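Local coordinates for DNA-binding protein HU (Thermus thermophilus HB8, PDB 5EKA) that wraps and condenses DNA as a histone-like homodimer, stabilising the duplex against denaturation under extreme conditions, at the interface of chains A and B. Sequence-based numbering; all coordinates share one arbitrary frame. Chains: chain A/B, DNA-binding protein HU.

The interface of chains A and B. Residues chain A 51, 89-90, 93; chain B 38-39, 42.
The carboxylate oxygen OE1 of B:Glu38 and the ammonium NZ of A:Lys93 form a loose salt bridge across the dimer interface, 3.8 Å apart and more electrostatic than directional. The two side chains cross at nearly a right angle. The lysine passes its aliphatic middle by the glutamate carboxylate, where the modelled approach of CD is too tight to be trusted, and NZ continues beyond it to lie 3.8 Å from CG of the same glutamate. This course depends on bends along the lysine: CG starts opposite the carbonyl carbon (chi1 -82°), and bends further out, among them a sharp turn about the CG–CD bond (chi3 75°), carry CE and NZ across the glutamate stem toward B:Ala42. B:Glu38, by contrast, reaches out nearly straight, with CG opposite its own backbone N (chi1 -172°).

A:Leu90 flanks the glutamate and runs past it in the opposite direction, its methyl CD1 resting 3.9 Å from B:Glu38 CG. Stem and carboxylate of the glutamate are thus held between this methyl and the aliphatic part of the lysine. The other carboxylate oxygen, B:Glu38 OE2, faces the backbone of helix 88-94, 4.0 Å from A:Leu90 CA; the carbonyl oxygens of A:Ala89 and A:Gly51 lie farther off and are not bonding partners. One helical turn beyond B:Glu38, the methyl CB of B:Ala42 sits 3.7 Å from the backbone O of A:Lys93. B:Glu39 is more peripheral, though its negative charge could add weakly to the field around NZ.

The patch joins the short C-terminal helix 88-94 of chain A, with the loop at A:Gly51 beside it, to the end of helix 23-42 of chain B; the two-fold symmetry of the HU homodimer repeats it with the chains exchanged.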
ATOM      1  N   GLY A  51       2.626  -9.481  -6.362  1.00 31.94           N
ATOM      2  CA  GLY A  51       2.377  -8.740  -7.572  1.00 31.81           C
ATOM      3  C   GLY A  51       2.396  -7.251  -7.399  1.00 29.85           C
ATOM      4  O   GLY A  51       2.226  -6.536  -8.383  1.00 32.12           O
ATOM      5  N   ALA A  89       6.928  -6.398 -10.770  1.00 21.76           N
ATOM      6  CA  ALA A  89       5.863  -5.981 -11.689  1.00 21.90           C
ATOM      7  C   ALA A  89       5.570  -4.484 -11.600  1.00 20.63           C
ATOM      8  O   ALA A  89       5.408  -3.803 -12.618  1.00 20.77           O
ATOM      9  CB  ALA A  89       4.606  -6.784 -11.439  1.00 24.03           C
ATOM     10  N   LEU A  90       5.515  -3.985 -10.376  1.00 18.98           N
ATOM     11  CA  LEU A  90       5.237  -2.571 -10.139  1.00 18.67           C
ATOM     12  C   LEU A  90       6.421  -1.727 -10.615  1.00 18.97           C
ATOM     13  O   LEU A  90       6.238  -0.717 -11.295  1.00 19.45           O
ATOM     14  CB  LEU A  90       4.929  -2.344  -8.672  1.00 18.68           C
ATOM     15  CG  LEU A  90       4.602  -0.884  -8.345  1.00 18.68           C
ATOM     16  CD1 LEU A  90       3.405  -0.365  -9.112  1.00 20.63           C
ATOM     17  CD2 LEU A  90       4.459  -0.664  -6.849  1.00 19.29           C
ATOM     18  N   LYS A  93       6.254  -1.516 -14.401  1.00 22.33           N
ATOM     19  CA  LYS A  93       5.145  -0.678 -14.904  1.00 25.25           C
ATOM     20  C   LYS A  93       5.409   0.824 -14.759  1.00 26.27           C
ATOM     21  O   LYS A  93       4.822   1.633 -15.494  1.00 27.82           O
ATOM     22  CB  LYS A  93       3.816  -1.021 -14.211  1.00 27.79           C
ATOM     23  CG  LYS A  93       3.153  -2.238 -14.826  1.00 32.46           C
ATOM     24  CD  LYS A  93       1.643  -2.138 -14.808  1.00 38.12           C
ATOM     25  CE  LYS A  93       1.073  -1.177 -15.847  1.00 42.46           C
ATOM     26  NZ  LYS A  93      -0.179  -0.531 -15.332  1.00 46.41           N
TER
ATOM     27  N   GLU B  38      -1.475   0.787  -9.165  1.00 16.49           N
ATOM     28  CA  GLU B  38      -0.516   0.642 -10.247  1.00 17.74           C
ATOM     29  C   GLU B  38      -0.726   1.571 -11.441  1.00 17.84           C
ATOM     30  O   GLU B  38       0.237   2.147 -11.940  1.00 18.65           O
ATOM     31  CB  GLU B  38      -0.499  -0.827 -10.735  1.00 20.23           C
ATOM     32  CG  GLU B  38       0.565  -1.196 -11.716  1.00 24.96           C
ATOM     33  CD  GLU B  38       0.603  -2.697 -11.928  1.00 28.82           C
ATOM     34  OE1 GLU B  38      -0.224  -3.214 -12.704  1.00 35.24           O
ATOM     35  OE2 GLU B  38       1.460  -3.350 -11.296  1.00 36.03           O
ATOM     36  N   GLU B  39      -1.948   1.619 -11.936  1.00 17.27           N
ATOM     37  CA  GLU B  39      -2.296   2.423 -13.085  1.00 19.02           C
ATOM     38  C   GLU B  39      -1.978   3.881 -12.786  1.00 16.69           C
ATOM     39  O   GLU B  39      -1.389   4.588 -13.602  1.00 17.90           O
ATOM     40  CB  GLU B  39      -3.778   2.257 -13.346  1.00 21.23           C
ATOM     41  CG  GLU B  39      -4.286   2.989 -14.548  1.00 25.23           C
ATOM     42  CD  GLU B  39      -5.810   2.903 -14.636  1.00 30.84           C
ATOM     43  OE1 GLU B  39      -6.363   1.785 -14.469  1.00 32.95           O
ATOM     44  OE2 GLU B  39      -6.442   3.966 -14.840  1.00 34.63           O
ATOM     45  N   ALA B  42       1.725   4.486 -12.797  1.00 17.50           N
ATOM     46  CA  ALA B  42       2.217   4.407 -14.186  1.00 18.24           C
ATOM     47  C   ALA B  42       1.969   5.730 -14.945  1.00 18.13           C
ATOM     48  O   ALA B  42       2.756   6.113 -15.813  1.00 19.22           O
ATOM     49  CB  ALA B  42       1.581   3.230 -14.899  1.00 18.59           C
TER